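Local coordinates for TIR-NB-LRR type resistance protein RPV1 (Vitis rotundifolia, PDB 5KU7), which is a plant disease-resistance receptor of the TIR-NB-LRR class, modelled here through its flavodoxin-like TIR domain, at residues D25-A30 and V65-E70; V83-C88 and H94-I99; S144-L149 and N163-Q168. All coordinates share one frame; numbering follows the deposited sequence.

Interaction 1: residues D25-A30 and V65-E70; sequences DHLYSA and VIVFSE
L27 on helix 23-33 meets V65 and V67 on strand 61-68, and the whole contact is apolar. One methyl of the leucine does all the touching. L27 CD2 sits 4.0 Å from V65 CG1 and 4.1 Å from V67 CG2, so it bridges two valines that are two residues apart on the same strand and face the helix together, while I66 between them points away. The leucine reaches them because its CG stands anti to the backbone N (chi1 179°), which carries the branch out from the helix toward the sheet. V65 offers the methyl beside its carbonyl carbon and V67 the one beside its N. The L27 and V67 side chains run past each other in opposite senses, whereas L27 lies obliquely across V65. At their nearest the backbones stay well apart, with L27 CA 9.6 Å from V67 CA, a gap spanned by side chains alone.

The polar bonding here belongs to the backbones and to partners outside the pair. Within the helix S29 N bonds to D25 O at 2.9 Å, and A30 N to H26 O likewise. The strand is bonded to strand 8-14 through V65 and V67 and to strand 95-101 through I66. Away from L27, D25 forms a salt bridge with R40 and a hydrogen bond with S155 of the second subunit, and the H26 ring stacks on H26 of that subunit.

The same helix thus gives one flank to the dimer interface and L27 to the core. I99, L12 and T162 also pack on L27. The result is a helix packed by aliphatic side chains on the central parallel sheet, as in the flavodoxin-like fold of TIR domains.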
loop_
_atom_site.group_PDB
_atom_site.type_symbol
_atom_site.label_atom_id
_atom_site.label_comp_id
_atom_site.label_asym_id
_atom_site.label_seq_id
_atom_site.Cartn_x
_atom_site.Cartn_y
_atom_site.Cartn_z
ATOM N N ASP A 25 -4.613 2.788 -4.978
ATOM C CA ASP A 25 -4.951 1.523 -5.644
ATOM C C ASP A 25 -5.584 0.529 -4.671
ATOM O O ASP A 25 -6.641 -0.041 -4.977
ATOM C CB ASP A 25 -3.706 0.908 -6.290
ATOM C CG ASP A 25 -4.038 -0.247 -7.191
ATOM O OD1 ASP A 25 -5.057 -0.163 -7.886
ATOM O OD2 ASP A 25 -3.309 -1.255 -7.209
ATOM N N HIS A 26 -4.956 0.352 -3.496
ATOM C CA HIS A 26 -5.492 -0.531 -2.435
ATOM C C HIS A 26 -6.868 -0.029 -1.967
ATOM O O HIS A 26 -7.777 -0.826 -1.703
ATOM C CB HIS A 26 -4.524 -0.626 -1.236
ATOM C CG HIS A 26 -3.214 -1.286 -1.564
ATOM N ND1 HIS A 26 -3.126 -2.571 -2.064
ATOM C CD2 HIS A 26 -1.942 -0.832 -1.474
ATOM C CE1 HIS A 26 -1.858 -2.879 -2.268
ATOM N NE2 HIS A 26 -1.121 -1.839 -1.924
ATOM N N LEU A 27 -7.024 1.291 -1.879
ATOM C CA LEU A 27 -8.323 1.891 -1.536
ATOM C C LEU A 27 -9.376 1.573 -2.597
ATOM O O LEU A 27 -10.520 1.172 -2.305
ATOM C CB LEU A 27 -8.191 3.416 -1.379
ATOM C CG LEU A 27 -9.468 4.197 -1.050
ATOM C CD1 LEU A 27 -10.015 3.778 0.301
ATOM C CD2 LEU A 27 -9.195 5.692 -1.050
ATOM N N TYR A 28 -8.969 1.791 -3.839
ATOM C CA TYR A 28 -9.796 1.532 -4.998
ATOM C C TYR A 28 -10.296 0.100 -4.996
ATOM O O TYR A 28 -11.475 -0.175 -5.211
ATOM C CB TYR A 28 -8.992 1.825 -6.275
ATOM C CG TYR A 28 -9.697 1.420 -7.541
ATOM C CD1 TYR A 28 -10.870 2.066 -7.939
ATOM C CD2 TYR A 28 -9.210 0.382 -8.334
ATOM C CE1 TYR A 28 -11.531 1.709 -9.108
ATOM C CE2 TYR A 28 -9.871 0.017 -9.519
ATOM C CZ TYR A 28 -11.036 0.687 -9.893
ATOM O OH TYR A 28 -11.715 0.354 -11.048
ATOM N N SER A 29 -9.375 -0.821 -4.777
ATOM C CA SER A 29 -9.732 -2.225 -4.793
ATOM C C SER A 29 -10.660 -2.543 -3.619
ATOM O O SER A 29 -11.634 -3.277 -3.783
ATOM C CB SER A 29 -8.469 -3.083 -4.744
ATOM O OG SER A 29 -8.787 -4.457 -4.691
ATOM N N ALA A 30 -10.377 -1.967 -2.446
ATOM C CA ALA A 30 -11.225 -2.192 -1.264
ATOM C C ALA A 30 -12.651 -1.695 -1.501
ATOM O O ALA A 30 -13.612 -2.346 -1.092
ATOM C CB ALA A 30 -10.628 -1.515 -0.037
ATOM N N VAL A 65 -14.044 10.688 -3.169
ATOM C CA VAL A 65 -13.078 10.448 -2.104
ATOM C C VAL A 65 -11.821 11.171 -2.509
ATOM O O VAL A 65 -11.310 10.933 -3.599
ATOM C CB VAL A 65 -12.756 8.959 -1.900
ATOM C CG1 VAL A 65 -11.608 8.820 -0.932
ATOM C CG2 VAL A 65 -13.952 8.209 -1.385
ATOM N N ILE A 66 -11.331 12.065 -1.658
ATOM C CA ILE A 66 -10.126 12.804 -1.986
ATOM C C ILE A 66 -8.935 12.279 -1.208
ATOM O O ILE A 66 -8.931 12.291 0.021
ATOM C CB ILE A 66 -10.276 14.298 -1.710
ATOM C CG1 ILE A 66 -11.195 14.953 -2.753
ATOM C CG2 ILE A 66 -8.922 14.951 -1.808
ATOM C CD1 ILE A 66 -12.653 14.785 -2.486
ATOM N N VAL A 67 -7.938 11.782 -1.929
ATOM C CA VAL A 67 -6.699 11.367 -1.302
ATOM C C VAL A 67 -5.741 12.542 -1.313
ATOM O O VAL A 67 -4.941 12.711 -2.237
ATOM C CB VAL A 67 -6.077 10.164 -2.011
ATOM C CG1 VAL A 67 -4.810 9.690 -1.279
ATOM C CG2 VAL A 67 -7.098 9.046 -2.121
ATOM N N PHE A 68 -5.878 13.402 -0.314
ATOM C CA PHE A 68 -4.919 14.478 -0.133
ATOM C C PHE A 68 -3.575 13.862 0.241
ATOM O O PHE A 68 -3.462 13.123 1.231
ATOM C CB PHE A 68 -5.379 15.456 0.947
ATOM C CG PHE A 68 -6.469 16.400 0.501
ATOM C CD1 PHE A 68 -6.284 17.224 -0.604
ATOM C CD2 PHE A 68 -7.670 16.468 1.185
ATOM C CE1 PHE A 68 -7.288 18.115 -1.019
ATOM C CE2 PHE A 68 -8.665 17.347 0.777
ATOM C CZ PHE A 68 -8.470 18.167 -0.337
ATOM N N SER A 69 -2.566 14.153 -0.567
ATOM C CA SER A 69 -1.214 13.665 -0.330
ATOM C C SER A 69 -0.263 14.835 -0.520
ATOM O O SER A 69 -0.669 15.892 -1.012
ATOM C CB SER A 69 -0.871 12.504 -1.273
ATOM O OG SER A 69 -1.109 12.864 -2.627
ATOM N N GLU A 70 0.998 14.623 -0.170
ATOM C CA GLU A 70 1.998 15.685 -0.077
ATOM C C GLU A 70 2.007 16.665 -1.255
ATOM O O GLU A 70 2.154 17.881 -1.056
ATOM C CB GLU A 70 3.389 15.064 0.073
ATOM C CG GLU A 70 4.461 16.026 0.585
ATOM C CD GLU A 70 5.860 15.448 0.464
ATOM O OE1 GLU A 70 5.984 14.324 -0.056
ATOM O OE2 GLU A 70 6.828 16.100 0.904
#

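Interaction 2: residues V83-C88 and H94-I99; sequences VKIMEC and HAVFPI
H94 packs against C88 and I85 where helix 76-91 turns back into strand 95-101, inside the beta-alpha-beta unit formed with strand 61-68. This is a repeating element of the TIR fold, and the contact begins near the end of the helix and runs on into the strand.

The histidine is best followed outward from its CB. That atom is pressed against the last turn of the helix segment, 3.1 Å from C88 O and 3.6 Å from C88 CB. With CG anti to the backbone N (chi1 -163°), the ring is carried back along the helix, and CG passes C88 CB at 3.8 Å. Next comes CD2, which has I85 O 3.8 Å away and the I85 CG2 methyl slightly farther off; the I85 and H94 side chains cross at a slant. C88 SG stands above the ring face at a distance, 5.3 Å from its centroid. Both ring nitrogens look to the preceding strand: NE2 is hydrogen-bonded to S64 OG, while ND1 has a weak bond to S61 O. These two bonds, one of them weak, probably fix the orientation of the buried ring.

Two residues on, V96 also faces the helix. Its CG2 methyl, the one beside the backbone N, lies 3.9 Å from I85 CG2 and somewhat farther from M86 SD. M86 starts off pointing away from the strand, but its chain folds back and brings the sulfur over the valine. I58 of helix 52-59 also packs on I85 and C88.

The backbone closes the turn too: H94 N donates to C88 O over 3.3 Å with an N-H...O angle of 152°, approaching from above the carbonyl plane, 38° out of it.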
loop_
_atom_site.group_PDB
_atom_site.type_symbol
_atom_site.label_atom_id
_atom_site.label_comp_id
_atom_site.label_asym_id
_atom_site.label_seq_id
_atom_site.Cartn_x
_atom_site.Cartn_y
_atom_site.Cartn_z
ATOM N N VAL A 83 -12.139 21.637 -7.422
ATOM C CA VAL A 83 -13.120 22.725 -7.565
ATOM C C VAL A 83 -14.434 22.180 -8.102
ATOM O O VAL A 83 -15.500 22.497 -7.588
ATOM C CB VAL A 83 -12.618 23.842 -8.489
ATOM C CG1 VAL A 83 -13.737 24.848 -8.758
ATOM C CG2 VAL A 83 -11.411 24.539 -7.876
ATOM N N LYS A 84 -14.350 21.351 -9.138
ATOM C CA LYS A 84 -15.531 20.704 -9.702
ATOM C C LYS A 84 -16.262 19.882 -8.647
ATOM O O LYS A 84 -17.482 19.929 -8.548
ATOM C CB LYS A 84 -15.149 19.790 -10.871
ATOM C CG LYS A 84 -16.353 19.103 -11.495
ATOM C CD LYS A 84 -17.305 20.173 -12.140
ATOM C CE LYS A 84 -18.535 19.524 -12.765
ATOM N NZ LYS A 84 -19.393 20.506 -13.526
ATOM N N ILE A 85 -15.498 19.127 -7.868
ATOM C CA ILE A 85 -16.041 18.276 -6.817
ATOM C C ILE A 85 -16.819 19.087 -5.798
ATOM O O ILE A 85 -17.915 18.716 -5.390
ATOM C CB ILE A 85 -14.907 17.503 -6.105
ATOM C CG1 ILE A 85 -14.393 16.391 -7.020
ATOM C CG2 ILE A 85 -15.385 16.925 -4.788
ATOM C CD1 ILE A 85 -13.020 15.841 -6.639
ATOM N N MET A 86 -16.250 20.211 -5.396
ATOM C CA MET A 86 -16.893 21.045 -4.402
ATOM C C MET A 86 -18.116 21.779 -4.961
ATOM O O MET A 86 -19.075 22.038 -4.227
ATOM C CB MET A 86 -15.875 22.019 -3.831
ATOM C CG MET A 86 -14.725 21.314 -3.117
ATOM S SD MET A 86 -15.287 20.089 -1.900
ATOM C CE MET A 86 -16.205 21.134 -0.778
ATOM N N GLU A 87 -18.076 22.112 -6.253
ATOM C CA GLU A 87 -19.221 22.715 -6.946
ATOM C C GLU A 87 -20.407 21.755 -7.004
ATOM O O GLU A 87 -21.552 22.157 -6.814
ATOM C CB GLU A 87 -18.816 23.149 -8.357
ATOM C CG GLU A 87 -17.850 24.325 -8.381
ATOM C CD GLU A 87 -17.487 24.773 -9.779
ATOM O OE1 GLU A 87 -17.878 24.090 -10.750
ATOM O OE2 GLU A 87 -16.815 25.817 -9.904
ATOM N N CYS A 88 -20.133 20.485 -7.288
ATOM C CA CYS A 88 -21.181 19.463 -7.325
ATOM C C CYS A 88 -21.722 19.249 -5.930
ATOM O O CYS A 88 -22.819 18.730 -5.742
ATOM C CB CYS A 88 -20.650 18.134 -7.857
ATOM S SG CYS A 88 -20.102 18.200 -9.545
ATOM N N HIS A 94 -23.782 16.121 -4.047
ATOM C CA HIS A 94 -22.540 15.360 -4.095
ATOM C C HIS A 94 -21.864 15.277 -2.742
ATOM O O HIS A 94 -21.556 16.298 -2.144
ATOM C CB HIS A 94 -21.595 15.991 -5.120
ATOM C CG HIS A 94 -20.466 15.101 -5.550
ATOM N ND1 HIS A 94 -20.649 14.009 -6.374
ATOM C CD2 HIS A 94 -19.136 15.170 -5.305
ATOM C CE1 HIS A 94 -19.480 13.435 -6.601
ATOM N NE2 HIS A 94 -18.545 14.116 -5.961
ATOM N N ALA A 95 -21.659 14.054 -2.260
ATOM C CA ALA A 95 -20.981 13.821 -0.981
ATOM C C ALA A 95 -19.476 13.792 -1.171
ATOM O O ALA A 95 -18.988 13.434 -2.241
ATOM C CB ALA A 95 -21.460 12.523 -0.334
ATOM N N VAL A 96 -18.741 14.192 -0.135
ATOM C CA VAL A 96 -17.304 14.364 -0.235
ATOM C C VAL A 96 -16.607 13.807 0.997
ATOM O O VAL A 96 -16.889 14.226 2.113
ATOM C CB VAL A 96 -16.921 15.841 -0.386
ATOM C CG1 VAL A 96 -15.412 15.978 -0.466
ATOM C CG2 VAL A 96 -17.598 16.451 -1.621
ATOM N N PHE A 97 -15.673 12.889 0.779
ATOM C CA PHE A 97 -14.982 12.195 1.866
ATOM C C PHE A 97 -13.485 12.425 1.800
ATOM O O PHE A 97 -12.815 11.834 0.972
ATOM C CB PHE A 97 -15.259 10.703 1.797
ATOM C CG PHE A 97 -16.711 10.367 1.779
ATOM C CD1 PHE A 97 -17.294 9.819 0.654
ATOM C CD2 PHE A 97 -17.491 10.576 2.903
ATOM C CE1 PHE A 97 -18.639 9.494 0.647
ATOM C CE2 PHE A 97 -18.825 10.253 2.901
ATOM C CZ PHE A 97 -19.400 9.705 1.774
ATOM N N PRO A 98 -12.961 13.324 2.638
ATOM C CA PRO A 98 -11.530 13.610 2.485
ATOM C C PRO A 98 -10.650 12.700 3.353
ATOM O O PRO A 98 -10.955 12.430 4.525
ATOM C CB PRO A 98 -11.420 15.073 2.921
ATOM C CG PRO A 98 -12.546 15.246 3.947
ATOM C CD PRO A 98 -13.634 14.243 3.585
ATOM N N ILE A 99 -9.584 12.219 2.739
ATOM C CA ILE A 99 -8.532 11.458 3.389
ATOM C C ILE A 99 -7.266 12.275 3.364
ATOM O O ILE A 99 -6.814 12.689 2.298
ATOM C CB ILE A 99 -8.215 10.134 2.680
ATOM C CG1 ILE A 99 -9.429 9.227 2.671
ATOM C CG2 ILE A 99 -7.013 9.461 3.360
ATOM C CD1 ILE A 99 -9.279 8.083 1.722
#

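Interaction 3: residues S144-L149 and N163-Q168; sequences SGWHLL and NSIFRQ
The indole of W146, on the edge strand 146-148, reaches across to S164 and I165 on helix 154-175, bringing the far corner of its six-membered ring to the helix.

Of residues 163-168, S164 is the first to touch the ring. Its OG lies at the edge of the indole, near the ring plane, 3.5 Å from W146 CZ2, and S164 CB follows at 3.8 Å from the same carbon. The hydroxyl stands anti to the backbone N (chi1 171°), directed at the ring's rim.

I165 is next and takes the neighbouring ring atom: its CG1 is 3.9 Å from W146 CH2. The two side chains slant across one another, and the isoleucine thereby joins the ring to the buried side of the helix, where I36 packs on it too.

One turn further on, Q168 secures the serine instead of gripping the tryptophan. Its NE2 donates to S164 OG at 3.0 Å with an angle of 144° at the hydrogen, the oxygen lying close to the amide plane. The hydroxyl at the indole rim is thus held from within the helix.

F97 and I99 of the adjacent strand 95-101 also meet W146. The contact fastens the outermost strand of the parallel sheet to the C-terminal helix that packs over it, as in a flavodoxin-like TIR domain.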
loop_
_atom_site.group_PDB
_atom_site.type_symbol
_atom_site.label_atom_id
_atom_site.label_comp_id
_atom_site.label_asym_id
_atom_site.label_seq_id
_atom_site.Cartn_x
_atom_site.Cartn_y
_atom_site.Cartn_z
ATOM N N SER A 144 -15.632 16.330 7.445
ATOM C CA SER A 144 -15.113 15.319 8.355
ATOM C C SER A 144 -14.510 14.176 7.551
ATOM O O SER A 144 -15.153 13.614 6.661
ATOM C CB SER A 144 -16.195 14.797 9.304
ATOM O OG SER A 144 -17.136 13.993 8.625
ATOM N N GLY A 145 -13.261 13.846 7.847
ATOM C CA GLY A 145 -12.627 12.753 7.139
ATOM C C GLY A 145 -11.739 11.908 8.022
ATOM O O GLY A 145 -12.020 11.714 9.196
ATOM N N TRP A 146 -10.660 11.410 7.437
ATOM C CA TRP A 146 -9.704 10.597 8.150
ATOM C C TRP A 146 -8.305 11.157 7.954
ATOM O O TRP A 146 -7.864 11.364 6.824
ATOM C CB TRP A 146 -9.749 9.150 7.655
ATOM C CG TRP A 146 -11.110 8.538 7.656
ATOM C CD1 TRP A 146 -11.629 7.708 8.607
ATOM C CD2 TRP A 146 -12.139 8.714 6.673
ATOM N NE1 TRP A 146 -12.916 7.354 8.276
ATOM C CE2 TRP A 146 -13.254 7.961 7.096
ATOM C CE3 TRP A 146 -12.230 9.436 5.483
ATOM C CZ2 TRP A 146 -14.447 7.914 6.367
ATOM C CZ3 TRP A 146 -13.411 9.385 4.756
ATOM C CH2 TRP A 146 -14.505 8.627 5.203
ATOM N N HIS A 147 -7.616 11.406 9.060
ATOM C CA HIS A 147 -6.206 11.736 9.019
ATOM C C HIS A 147 -5.383 10.445 9.221
ATOM O O HIS A 147 -5.454 9.813 10.269
ATOM C CB HIS A 147 -5.868 12.775 10.084
ATOM C CG HIS A 147 -4.440 13.219 10.059
ATOM N ND1 HIS A 147 -3.837 13.847 11.127
ATOM C CD2 HIS A 147 -3.494 13.129 9.093
ATOM C CE1 HIS A 147 -2.580 14.120 10.823
ATOM N NE2 HIS A 147 -2.347 13.695 9.595
ATOM N N LEU A 148 -4.626 10.043 8.211
ATOM C CA LEU A 148 -3.872 8.793 8.276
ATOM C C LEU A 148 -2.400 9.071 8.467
ATOM O O LEU A 148 -1.797 9.826 7.698
ATOM C CB LEU A 148 -4.052 7.965 7.000
ATOM C CG LEU A 148 -5.267 7.046 6.864
ATOM C CD1 LEU A 148 -6.543 7.780 7.158
ATOM C CD2 LEU A 148 -5.305 6.427 5.491
ATOM N N LEU A 149 -1.831 8.447 9.486
ATOM C CA LEU A 149 -0.404 8.496 9.734
ATOM C C LEU A 149 0.247 7.211 9.276
ATOM O O LEU A 149 -0.425 6.225 8.948
ATOM C CB LEU A 149 -0.118 8.708 11.212
ATOM C CG LEU A 149 -0.999 9.757 11.892
ATOM C CD1 LEU A 149 -0.851 9.686 13.410
ATOM C CD2 LEU A 149 -0.670 11.154 11.361
ATOM N N ASN A 163 -15.544 1.052 5.152
ATOM C CA ASN A 163 -16.715 0.626 5.921
ATOM C C ASN A 163 -17.626 1.799 6.212
ATOM O O ASN A 163 -18.840 1.716 6.044
ATOM C CB ASN A 163 -16.310 -0.005 7.252
ATOM C CG ASN A 163 -15.996 -1.473 7.133
ATOM O OD1 ASN A 163 -16.311 -2.107 6.127
ATOM N ND2 ASN A 163 -15.392 -2.031 8.177
ATOM N N SER A 164 -17.014 2.891 6.649
ATOM C CA SER A 164 -17.715 4.136 6.901
ATOM C C SER A 164 -18.360 4.701 5.622
ATOM O O SER A 164 -19.529 5.091 5.633
ATOM C CB SER A 164 -16.745 5.149 7.511
ATOM O OG SER A 164 -17.331 6.433 7.588
ATOM N N ILE A 165 -17.621 4.682 4.512
ATOM C CA ILE A 165 -18.146 5.169 3.232
ATOM C C ILE A 165 -19.313 4.305 2.768
ATOM O O ILE A 165 -20.319 4.810 2.254
ATOM C CB ILE A 165 -17.047 5.199 2.138
ATOM C CG1 ILE A 165 -16.029 6.293 2.450
ATOM C CG2 ILE A 165 -17.641 5.468 0.752
ATOM C CD1 ILE A 165 -14.875 6.314 1.474
ATOM N N PHE A 166 -19.188 2.998 2.955
ATOM C CA PHE A 166 -20.295 2.116 2.628
ATOM C C PHE A 166 -21.557 2.453 3.428
ATOM O O PHE A 166 -22.611 2.659 2.836
ATOM C CB PHE A 166 -19.905 0.653 2.842
ATOM C CG PHE A 166 -21.040 -0.315 2.589
ATOM C CD1 PHE A 166 -21.816 -0.790 3.641
ATOM C CD2 PHE A 166 -21.319 -0.762 1.316
ATOM C CE1 PHE A 166 -22.847 -1.695 3.420
ATOM C CE2 PHE A 166 -22.358 -1.661 1.087
ATOM C CZ PHE A 166 -23.123 -2.124 2.143
ATOM N N ARG A 167 -21.442 2.540 4.757
ATOM C CA ARG A 167 -22.588 2.867 5.594
ATOM C C ARG A 167 -23.189 4.227 5.193
ATOM O O ARG A 167 -24.406 4.377 5.126
ATOM C CB ARG A 167 -22.214 2.884 7.090
ATOM C CG ARG A 167 -23.457 3.087 7.981
ATOM C CD ARG A 167 -23.164 3.366 9.460
ATOM N NE ARG A 167 -22.987 2.163 10.272
ATOM C CZ ARG A 167 -23.325 2.076 11.559
ATOM N NH1 ARG A 167 -23.879 3.112 12.181
ATOM N NH2 ARG A 167 -23.123 0.945 12.228
ATOM N N GLN A 168 -22.341 5.214 4.915
ATOM C CA GLN A 168 -22.850 6.548 4.607
ATOM C C GLN A 168 -23.539 6.577 3.241
ATOM O O GLN A 168 -24.614 7.162 3.110
ATOM C CB GLN A 168 -21.732 7.596 4.649
ATOM C CG GLN A 168 -21.124 7.798 6.027
ATOM C CD GLN A 168 -20.167 8.966 6.091
ATOM O OE1 GLN A 168 -20.561 10.120 5.923
ATOM N NE2 GLN A 168 -18.901 8.674 6.372
#

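From the N terminus, interaction 1 closes first, when strand 61-68 comes back beneath helix 23-33. Interaction 2 then closes a much shorter loop, with five residues between 83-88 and 94-99. Interaction 3 closes last, joining strand 146-148 to the last helix, 154-175. The three follow in series; none nests in or crosses another. The sheet connects them: I66 O and I99 N lie 2.8 Å apart, linking interactions 1 and 2, while P98 O and W146 N, 3.1 Å apart, link 2 and 3. Interactions 1 and 3 also touch directly, V65 CG2 meeting I165 CD1, which joins strand 61-68 to helix 154-175.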